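Local coordinates for CRISPR-associated protein, Cse2 family (PDB 4H79) that probably binds nucleic acid as the small CasB (Cse2) subunit of the type I-E CRISPR Cascade complex of Thermobifida fusca, at residues 18-23 with 66-71; 27-32 with 104-109; 129-134 with 152-157. One frame throughout, in Å; residues are numbered along the deposited sequence.

Contact 1: 18-23 with 66-71; sequences GTFVDQ and DDRFYA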
loop_
_atom_site.group_PDB
_atom_site.type_symbol
_atom_site.label_atom_id
_atom_site.label_comp_id
_atom_site.label_asym_id
_atom_site.label_seq_id
_atom_site.Cartn_x
_atom_site.Cartn_y
_atom_site.Cartn_z
ATOM N N GLY A 18 -1.056 -4.005 9.605
ATOM C CA GLY A 18 -1.528 -2.659 9.180
ATOM C C GLY A 18 -1.336 -1.636 10.282
ATOM O O GLY A 18 -1.029 -0.493 9.987
ATOM N N THR A 19 -1.453 -2.019 11.553
ATOM C CA THR A 19 -1.254 -1.053 12.651
ATOM C C THR A 19 0.175 -0.518 12.689
ATOM O O THR A 19 0.414 0.697 12.860
ATOM C CB THR A 19 -1.524 -1.717 14.004
ATOM O OG1 THR A 19 -2.891 -2.089 14.031
ATOM C CG2 THR A 19 -1.219 -0.733 15.204
ATOM N N PHE A 20 1.128 -1.433 12.516
ATOM C CA PHE A 20 2.534 -1.032 12.398
ATOM C C PHE A 20 2.771 -0.145 11.208
ATOM O O PHE A 20 3.465 0.897 11.338
ATOM C CB PHE A 20 3.507 -2.211 12.317
ATOM C CG PHE A 20 4.961 -1.756 12.071
ATOM C CD1 PHE A 20 5.757 -1.227 13.132
ATOM C CD2 PHE A 20 5.501 -1.789 10.774
ATOM C CE1 PHE A 20 7.079 -0.795 12.900
ATOM C CE2 PHE A 20 6.806 -1.331 10.524
ATOM C CZ PHE A 20 7.592 -0.829 11.571
ATOM N N VAL A 21 2.263 -0.571 10.036
ATOM C CA VAL A 21 2.570 0.165 8.809
ATOM C C VAL A 21 1.962 1.567 8.881
ATOM O O VAL A 21 2.581 2.530 8.476
ATOM C CB VAL A 21 2.030 -0.589 7.567
ATOM C CG1 VAL A 21 2.025 0.318 6.311
ATOM C CG2 VAL A 21 2.844 -1.856 7.345
ATOM N N ASP A 22 0.745 1.678 9.405
ATOM C CA ASP A 22 0.120 2.991 9.574
ATOM C C ASP A 22 1.025 3.929 10.434
ATOM O O ASP A 22 1.202 5.114 10.101
ATOM C CB ASP A 22 -1.236 2.817 10.295
ATOM C CG ASP A 22 -1.820 4.139 10.717
ATOM O OD1 ASP A 22 -1.996 5.085 9.903
ATOM O OD2 ASP A 22 -2.077 4.260 11.906
ATOM N N GLN A 23 1.515 3.420 11.589
ATOM C CA GLN A 23 2.333 4.205 12.508
ATOM C C GLN A 23 3.691 4.550 11.819
ATOM O O GLN A 23 4.155 5.689 11.868
ATOM C CB GLN A 23 2.501 3.398 13.847
ATOM C CG GLN A 23 3.244 4.114 14.963
ATOM C CD GLN A 23 2.711 5.530 15.205
ATOM O OE1 GLN A 23 1.487 5.761 15.326
ATOM N NE2 GLN A 23 3.634 6.494 15.258
ATOM N N ASP A 66 10.997 -2.276 12.498
ATOM C CA ASP A 66 11.728 -2.237 13.785
ATOM C C ASP A 66 10.999 -3.121 14.785
ATOM O O ASP A 66 9.988 -3.770 14.446
ATOM C CB ASP A 66 11.895 -0.798 14.315
ATOM C CG ASP A 66 10.548 -0.094 14.541
ATOM O OD1 ASP A 66 10.308 0.930 13.893
ATOM O OD2 ASP A 66 9.708 -0.553 15.334
ATOM N N ASP A 67 11.481 -3.108 16.026
ATOM C CA ASP A 67 11.024 -4.118 17.031
ATOM C C ASP A 67 9.523 -3.976 17.301
ATOM O O ASP A 67 8.879 -4.950 17.729
ATOM C CB ASP A 67 11.840 -4.001 18.335
ATOM C CG ASP A 67 12.003 -2.555 18.793
ATOM O OD1 ASP A 67 12.477 -1.680 18.022
ATOM O OD2 ASP A 67 11.652 -2.293 19.943
ATOM N N ARG A 68 8.950 -2.795 17.026
ATOM C CA ARG A 68 7.507 -2.599 17.285
ATOM C C ARG A 68 6.673 -3.527 16.416
ATOM O O ARG A 68 5.610 -3.974 16.839
ATOM C CB ARG A 68 7.087 -1.131 17.060
ATOM C CG ARG A 68 7.698 -0.170 18.104
ATOM C CD ARG A 68 7.356 1.272 17.748
ATOM N NE ARG A 68 7.917 1.591 16.427
ATOM C CZ ARG A 68 7.639 2.683 15.711
ATOM N NH1 ARG A 68 6.795 3.593 16.172
ATOM N NH2 ARG A 68 8.206 2.883 14.525
ATOM N N PHE A 69 7.162 -3.823 15.212
ATOM C CA PHE A 69 6.487 -4.742 14.266
ATOM C C PHE A 69 6.415 -6.174 14.802
ATOM O O PHE A 69 5.359 -6.852 14.677
ATOM C CB PHE A 69 7.202 -4.691 12.892
ATOM C CG PHE A 69 6.663 -5.661 11.870
ATOM C CD1 PHE A 69 5.493 -5.392 11.129
ATOM C CD2 PHE A 69 7.344 -6.815 11.603
ATOM C CE1 PHE A 69 5.033 -6.302 10.174
ATOM C CE2 PHE A 69 6.894 -7.726 10.650
ATOM C CZ PHE A 69 5.735 -7.478 9.937
ATOM N N TYR A 70 7.531 -6.638 15.406
ATOM C CA TYR A 70 7.642 -8.034 15.904
ATOM C C TYR A 70 7.011 -8.198 17.277
ATOM O O TYR A 70 6.557 -9.288 17.624
ATOM C CB TYR A 70 9.117 -8.516 15.936
ATOM C CG TYR A 70 9.740 -8.424 14.545
ATOM C CD1 TYR A 70 9.492 -9.429 13.604
ATOM C CD2 TYR A 70 10.525 -7.316 14.152
ATOM C CE1 TYR A 70 10.033 -9.360 12.344
ATOM C CE2 TYR A 70 11.066 -7.254 12.866
ATOM C CZ TYR A 70 10.786 -8.295 11.976
ATOM O OH TYR A 70 11.268 -8.324 10.696
ATOM N N ALA A 71 6.998 -7.114 18.062
ATOM C CA ALA A 71 6.696 -7.225 19.513
ATOM C C ALA A 71 5.234 -7.593 19.808
ATOM O O ALA A 71 4.950 -8.186 20.834
ATOM C CB ALA A 71 7.059 -5.938 20.238
#

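Contact 2: 27-32 with 104-109; sequences EIQEGY and DDRMHQ. With EDO (1,2-ethanediol), chain C.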
loop_
_atom_site.group_PDB
_atom_site.type_symbol
_atom_site.label_atom_id
_atom_site.label_comp_id
_atom_site.label_asym_id
_atom_site.label_seq_id
_atom_site.Cartn_x
_atom_site.Cartn_y
_atom_site.Cartn_z
ATOM N N GLU A 27 5.005 8.393 10.606
ATOM C CA GLU A 27 6.283 8.937 11.057
ATOM C C GLU A 27 7.073 9.465 9.894
ATOM O O GLU A 27 7.558 10.605 9.943
ATOM C CB GLU A 27 7.129 7.891 11.850
ATOM C CG GLU A 27 6.547 7.693 13.248
ATOM C CD GLU A 27 6.966 6.347 13.836
ATOM O OE1 GLU A 27 7.765 5.634 13.165
ATOM O OE2 GLU A 27 6.511 6.002 14.955
ATOM N N ILE A 28 7.240 8.645 8.850
ATOM C CA ILE A 28 8.033 9.073 7.702
ATOM C C ILE A 28 7.337 10.249 7.001
ATOM O O ILE A 28 7.980 11.211 6.565
ATOM C CB ILE A 28 8.198 7.920 6.722
ATOM C CG1 ILE A 28 9.035 6.782 7.382
ATOM C CG2 ILE A 28 8.935 8.404 5.489
ATOM C CD1 ILE A 28 9.089 5.488 6.524
ATOM N N GLN A 29 6.012 10.157 6.899
ATOM C CA GLN A 29 5.237 11.183 6.217
ATOM C C GLN A 29 5.382 12.561 6.929
ATOM O O GLN A 29 5.563 13.617 6.262
ATOM C CB GLN A 29 3.728 10.788 6.200
ATOM C CG GLN A 29 2.826 11.834 5.530
ATOM C CD GLN A 29 1.477 11.189 5.166
ATOM O OE1 GLN A 29 1.221 10.977 4.004
ATOM N NE2 GLN A 29 0.620 10.872 6.170
ATOM N N GLU A 30 5.298 12.564 8.260
ATOM C CA GLU A 30 5.439 13.846 9.005
ATOM C C GLU A 30 6.877 14.383 8.837
ATOM O O GLU A 30 7.103 15.590 8.641
ATOM C CB GLU A 30 5.089 13.552 10.489
ATOM C CG GLU A 30 5.323 14.694 11.425
ATOM C CD GLU A 30 4.395 15.871 11.136
ATOM O OE1 GLU A 30 3.506 15.781 10.220
ATOM O OE2 GLU A 30 4.561 16.873 11.839
ATOM N N GLY A 31 7.865 13.483 8.887
ATOM C CA GLY A 31 9.290 13.871 8.655
ATOM C C GLY A 31 9.432 14.465 7.220
ATOM O O GLY A 31 10.095 15.493 7.036
ATOM N N TYR A 32 8.773 13.884 6.212
ATOM C CA TYR A 32 8.882 14.409 4.839
ATOM C C TYR A 32 8.253 15.775 4.730
ATOM O O TYR A 32 8.769 16.641 4.016
ATOM C CB TYR A 32 8.182 13.470 3.818
ATOM C CG TYR A 32 8.431 13.801 2.365
ATOM C CD1 TYR A 32 9.710 13.685 1.828
ATOM C CD2 TYR A 32 7.375 14.182 1.500
ATOM C CE1 TYR A 32 9.967 13.962 0.506
ATOM C CE2 TYR A 32 7.621 14.439 0.143
ATOM C CZ TYR A 32 8.924 14.326 -0.349
ATOM O OH TYR A 32 9.266 14.579 -1.674
ATOM N N ASP A 104 2.277 19.264 -1.105
ATOM C CA ASP A 104 1.023 19.864 -0.630
ATOM C C ASP A 104 0.156 18.978 0.246
ATOM O O ASP A 104 -0.479 19.480 1.152
ATOM C CB ASP A 104 0.225 20.330 -1.819
ATOM C CG ASP A 104 1.117 20.877 -2.891
ATOM O OD1 ASP A 104 1.382 20.128 -3.865
ATOM O OD2 ASP A 104 1.601 22.029 -2.718
ATOM N N ASP A 105 0.147 17.670 0.005
ATOM C CA ASP A 105 -0.819 16.836 0.636
ATOM C C ASP A 105 -0.207 15.525 1.196
ATOM O O ASP A 105 0.827 15.069 0.697
ATOM C CB ASP A 105 -1.876 16.494 -0.406
ATOM C CG ASP A 105 -3.276 16.659 0.115
ATOM O OD1 ASP A 105 -3.494 16.392 1.341
ATOM O OD2 ASP A 105 -4.149 17.056 -0.701
ATOM N N ARG A 106 -0.856 14.939 2.221
ATOM C CA ARG A 106 -0.469 13.613 2.691
ATOM C C ARG A 106 -1.031 12.488 1.808
ATOM O O ARG A 106 -2.266 12.363 1.657
ATOM C CB ARG A 106 -0.957 13.385 4.124
ATOM C CG ARG A 106 -0.392 14.424 5.157
ATOM C CD ARG A 106 -1.171 14.376 6.470
ATOM N NE ARG A 106 -0.459 15.141 7.523
ATOM C CZ ARG A 106 -0.675 16.428 7.844
ATOM N NH1 ARG A 106 -1.599 17.160 7.226
ATOM N NH2 ARG A 106 0.036 17.001 8.798
ATOM N N MET A 107 -0.149 11.648 1.283
ATOM C CA MET A 107 -0.616 10.543 0.373
ATOM C C MET A 107 -1.071 9.322 1.140
ATOM O O MET A 107 -1.760 8.444 0.618
ATOM C CB MET A 107 0.417 10.180 -0.674
ATOM C CG MET A 107 0.647 11.325 -1.703
ATOM S SD MET A 107 -0.953 11.719 -2.598
ATOM C CE MET A 107 -1.580 13.168 -1.809
ATOM N N HIS A 108 -0.727 9.260 2.427
ATOM C CA HIS A 108 -1.312 8.253 3.295
ATOM C C HIS A 108 -2.391 8.883 4.189
ATOM O O HIS A 108 -2.071 9.741 5.031
ATOM C CB HIS A 108 -0.224 7.544 4.142
ATOM C CG HIS A 108 -0.783 6.811 5.316
ATOM N ND1 HIS A 108 -1.643 5.722 5.197
ATOM C CD2 HIS A 108 -0.639 7.048 6.687
ATOM C CE1 HIS A 108 -2.034 5.307 6.450
ATOM N NE2 HIS A 108 -1.418 6.101 7.368
ATOM N N GLN A 109 -3.661 8.488 4.007
ATOM C CA GLN A 109 -4.786 8.973 4.849
ATOM C C GLN A 109 -5.657 7.791 5.145
ATOM O O GLN A 109 -6.031 7.038 4.218
ATOM C CB GLN A 109 -5.606 10.079 4.158
ATOM C CG GLN A 109 -4.763 11.343 3.964
ATOM C CD GLN A 109 -5.515 12.501 3.306
ATOM O OE1 GLN A 109 -6.679 12.684 3.584
ATOM N NE2 GLN A 109 -4.842 13.299 2.455
HETATM C C1 EDO C . -3.369 9.132 8.414
HETATM O O1 EDO C . -4.778 9.446 8.238
HETATM C C2 EDO C . -2.553 10.417 8.554
HETATM O O2 EDO C . -2.704 11.112 7.315
HETATM O O HOH W 1 1.956 14.208 8.588
#

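Contact 3: 129-134 with 152-157; sequences EPLRKR and REIVTL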
loop_
_atom_site.group_PDB
_atom_site.type_symbol
_atom_site.label_atom_id
_atom_site.label_comp_id
_atom_site.label_asym_id
_atom_site.label_seq_id
_atom_site.Cartn_x
_atom_site.Cartn_y
_atom_site.Cartn_z
ATOM N N GLU A 129 -12.839 1.942 -19.212
ATOM C CA GLU A 129 -12.822 0.459 -19.327
ATOM C C GLU A 129 -11.422 -0.103 -19.305
ATOM O O GLU A 129 -11.198 -1.090 -18.624
ATOM C CB GLU A 129 -13.612 -0.027 -20.553
ATOM C CG GLU A 129 -15.071 0.300 -20.378
ATOM C CD GLU A 129 -15.767 -0.558 -19.303
ATOM O OE1 GLU A 129 -16.916 -0.169 -18.956
ATOM O OE2 GLU A 129 -15.208 -1.608 -18.816
ATOM N N PRO A 130 -10.475 0.525 -20.030
ATOM C CA PRO A 130 -9.088 0.009 -19.977
ATOM C C PRO A 130 -8.512 0.102 -18.542
ATOM O O PRO A 130 -7.890 -0.839 -18.077
ATOM C CB PRO A 130 -8.332 0.943 -20.952
ATOM C CG PRO A 130 -9.399 1.390 -21.942
ATOM C CD PRO A 130 -10.664 1.531 -21.118
ATOM N N LEU A 131 -8.740 1.217 -17.831
ATOM C CA LEU A 131 -8.261 1.320 -16.460
ATOM C C LEU A 131 -9.006 0.297 -15.537
ATOM O O LEU A 131 -8.400 -0.351 -14.681
ATOM C CB LEU A 131 -8.440 2.732 -15.942
ATOM C CG LEU A 131 -8.006 2.992 -14.493
ATOM C CD1 LEU A 131 -6.579 2.542 -14.162
ATOM C CD2 LEU A 131 -8.197 4.519 -14.188
ATOM N N ARG A 132 -10.306 0.138 -15.734
ATOM C CA ARG A 132 -11.064 -0.765 -14.877
ATOM C C ARG A 132 -10.566 -2.190 -15.132
ATOM O O ARG A 132 -10.414 -2.985 -14.179
ATOM C CB ARG A 132 -12.572 -0.670 -15.124
ATOM C CG ARG A 132 -13.401 -1.515 -14.077
ATOM C CD ARG A 132 -13.882 -2.911 -14.599
ATOM N NE ARG A 132 -14.895 -2.694 -15.657
ATOM C CZ ARG A 132 -16.192 -2.508 -15.392
ATOM N NH1 ARG A 132 -16.655 -2.569 -14.119
ATOM N NH2 ARG A 132 -17.020 -2.244 -16.390
ATOM N N LYS A 133 -10.283 -2.509 -16.402
ATOM C CA LYS A 133 -9.759 -3.838 -16.757
ATOM C C LYS A 133 -8.435 -4.090 -16.029
ATOM O O LYS A 133 -8.234 -5.185 -15.448
ATOM C CB LYS A 133 -9.551 -3.968 -18.268
ATOM C CG LYS A 133 -8.964 -5.296 -18.720
ATOM C CD LYS A 133 -8.956 -5.420 -20.248
ATOM C CE LYS A 133 -8.373 -6.749 -20.720
ATOM N NZ LYS A 133 -9.416 -7.793 -20.957
ATOM N N ARG A 134 -7.540 -3.093 -16.061
ATOM C CA ARG A 134 -6.231 -3.196 -15.369
ATOM C C ARG A 134 -6.392 -3.335 -13.859
ATOM O O ARG A 134 -5.652 -4.085 -13.225
ATOM C CB ARG A 134 -5.297 -2.013 -15.709
ATOM C CG ARG A 134 -4.780 -2.146 -17.142
ATOM C CD ARG A 134 -4.165 -0.865 -17.698
ATOM N NE ARG A 134 -2.762 -0.740 -17.322
ATOM C CZ ARG A 134 -2.301 -0.011 -16.307
ATOM N NH1 ARG A 134 -3.136 0.691 -15.538
ATOM N NH2 ARG A 134 -0.989 0.016 -16.073
ATOM N N ARG A 152 1.986 -0.849 -8.258
ATOM C CA ARG A 152 2.840 0.325 -8.544
ATOM C C ARG A 152 2.242 1.173 -9.710
ATOM O O ARG A 152 2.232 2.420 -9.677
ATOM C CB ARG A 152 4.280 -0.160 -8.850
ATOM C CG ARG A 152 5.210 0.950 -9.205
ATOM C CD ARG A 152 6.619 0.479 -9.682
ATOM N NE ARG A 152 7.509 1.661 -9.601
ATOM C CZ ARG A 152 7.382 2.818 -10.276
ATOM N NH1 ARG A 152 8.259 3.832 -10.073
ATOM N NH2 ARG A 152 6.400 2.982 -11.162
ATOM N N GLU A 153 1.756 0.501 -10.741
ATOM C CA GLU A 153 1.161 1.221 -11.899
ATOM C C GLU A 153 -0.050 2.039 -11.443
ATOM O O GLU A 153 -0.258 3.157 -11.887
ATOM C CB GLU A 153 0.727 0.256 -13.032
ATOM C CG GLU A 153 1.896 -0.553 -13.620
ATOM C CD GLU A 153 1.443 -1.661 -14.606
ATOM O OE1 GLU A 153 0.199 -1.868 -14.801
ATOM O OE2 GLU A 153 2.319 -2.346 -15.208
ATOM N N ILE A 154 -0.858 1.459 -10.553
ATOM C CA ILE A 154 -2.069 2.128 -10.044
ATOM C C ILE A 154 -1.668 3.310 -9.158
ATOM O O ILE A 154 -2.209 4.402 -9.282
ATOM C CB ILE A 154 -2.940 1.160 -9.209
ATOM C CG1 ILE A 154 -3.525 -0.017 -10.102
ATOM C CG2 ILE A 154 -4.029 1.946 -8.519
ATOM C CD1 ILE A 154 -4.478 0.485 -11.178
ATOM N N VAL A 155 -0.716 3.111 -8.258
ATOM C CA VAL A 155 -0.323 4.182 -7.319
ATOM C C VAL A 155 0.311 5.353 -8.097
ATOM O O VAL A 155 0.144 6.501 -7.743
ATOM C CB VAL A 155 0.745 3.599 -6.297
ATOM C CG1 VAL A 155 1.496 4.659 -5.544
ATOM C CG2 VAL A 155 0.063 2.635 -5.319
ATOM N N THR A 156 1.033 5.049 -9.173
ATOM C CA THR A 156 1.584 6.113 -10.016
ATOM C C THR A 156 0.433 7.037 -10.512
ATOM O O THR A 156 0.577 8.286 -10.577
ATOM C CB THR A 156 2.375 5.502 -11.176
ATOM O OG1 THR A 156 3.496 4.784 -10.631
ATOM C CG2 THR A 156 2.964 6.553 -12.014
ATOM N N LEU A 157 -0.674 6.401 -10.924
ATOM C CA LEU A 157 -1.831 7.165 -11.440
ATOM C C LEU A 157 -2.491 7.932 -10.295
ATOM O O LEU A 157 -2.848 9.085 -10.444
ATOM C CB LEU A 157 -2.856 6.249 -12.153
ATOM C CG LEU A 157 -2.358 5.513 -13.410
ATOM C CD1 LEU A 157 -3.452 4.526 -13.851
ATOM C CD2 LEU A 157 -2.018 6.449 -14.591
#

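Contact 1: 18-23 with 66-71
Asp66, which precedes the short helix 67-71, lays its carboxylate at the rim of the Phe20 ring, with OD2 3.6 Å from CE1 of Phe20; ring and carboxylate planes stand 76° apart. The same carboxylate works as an N-cap. OD2 takes the backbone N-H of Arg68 on its anti lone pair at 2.9 Å, while the Arg68 side chain turns back and grips Asp66 side-on: NH2 donates to the syn lone pair of OD1, NE to OD2, both nearly straight and close to the guanidinium plane. Three N-H groups thus fix the rotation of Asp66, two of them sharing OD2.

Arg68 also reaches across the contact. Its CB lies 4.1 Å from CD1 of Phe20, and NH1 stands 3.8 Å from CG of Gln23, the two chains crossing at about a right angle. Glu27, one helical turn beyond Gln23, takes NH1 of Arg68 in a salt bridge and NE2 of Gln23 in a hydrogen bond.

Phe69 carries the apolar part. CG of Phe20 stands anti to its backbone N (chi1 175°), on the side of helix 67-71, and CB of Phe69 sits over the centre of one face of the ring, a CH-pi contact at 3.7 Å from the centroid. The Phe69 ring then turns an edge to that face, CD1 lying 3.6 Å from CD2 of Phe20, in an offset edge-to-face pair with planes at 69°.

The two helices run nearly antiparallel, their short axes approaching to 9.6 Å. Phe69 continues inward onto Met81 and Glu85 of helix 80-99 and meets the ring of Trp16, while Val21 packs on Ala88 and Leu92, so helix 80-99 backs both segments.

Contact 2: 27-32 with 104-109
Gln29 faces the backbone of His108 and closes a two-bond ring with it through the carboxamide. OE1 accepts from His108 N at 3.0 Å, and NE2 donates to His108 O at 3.1 Å; both bonds are nearly straight and lie on carbonyl lone pairs. CG of Gln29 stands anti to the backbone N (chi1 179°), and the chain runs on extended to carry the amide across to the loop. A weak bond from Tyr95 also reaches OE1. On the loop side, His108 O takes a second donor, O2 of an ethanediol probably left from the crystallisation liquor.

Van der Waals contact comes from Arg106, whose aliphatic chain crosses Gln29 at about a right angle and puts CB 3.4 Å from CD of Gln29.

The charged contact is looser. Glu30 and Arg106 lie side by side with carboxylate and guanidinium nearly coplanar, but OE1 of Glu30 and NH2 of Arg106 remain 3.9 Å apart, a long salt bridge. Water 1 joins them, donating to Glu30 OE1 and accepting from Arg106 NE; Arg33 is the stronger partner of Glu30, through OE2.

A side-chain amide that pairs with both N-H and C=O of one residue reads an extended backbone as a neighbouring strand would; here it ties helix 16-33 to the loop between helices 80-99 and 114-119.

Contact 3: 129-134 with 152-157
Helices 129-138 and 144-160 meet at a wide spacing, the axes of their short segments 11.8 Å apart at closest and their directions 136° apart, and Arg134 and Ile154 have the nearest CA atoms, at 8.6 Å. Only side chains bridge that gap. Leu131 sends CD1 toward the second helix, 3.7 Å from CD1 of Leu157 and 4.2 Å from CD1 of Ile154; the two leucines slide past each other in opposite directions, whereas Ile154 crosses obliquely. This apolar patch belongs to the all-helical body of the Cse2 fold: Leu121 covers both leucines, and Leu114 and Val118 of helix 114-119 lie against Ile154. Beside it, at the surface, a salt bridge joins the exposed ends of Arg134 and Glu153, with NH2 of Arg134 2.6 Å from OE1 of Glu153. The two chains cross at about a right angle, but their flat groups are only 12° from parallel. Arg134 bends at chi3 (85°), which turns NE out of the line of the chain, while Glu153 is extended beyond CG. NH1 of Arg134 also lies 4.2 Å from CD1 of Leu157, placing the guanidinium at the margin of the leucine pair.

Overall arrangement
Contacts 1 and 2 use successive parts of helix 16-33 and touch: Arg68 of contact 1 forms a salt bridge with Glu27 of the 27-32 segment, and Asp22 meets the His108 ring in a probable hydrogen bond. Contact 3 joins two other helices, its centre about 29 Å from that of contact 1, on the opposite side of the chain's centre. Contact 2 is the more buried, and there an amide satisfies loop backbone; contacts 1 and 3 are partly buried, each pairing apolar packing with charges at the surface. In contact 1 the packing is aromatic, in contact 3 aliphatic. Arg68 also holds Asp66 of its own segment, whereas Arg134 of contact 3 pairs from helix to helix.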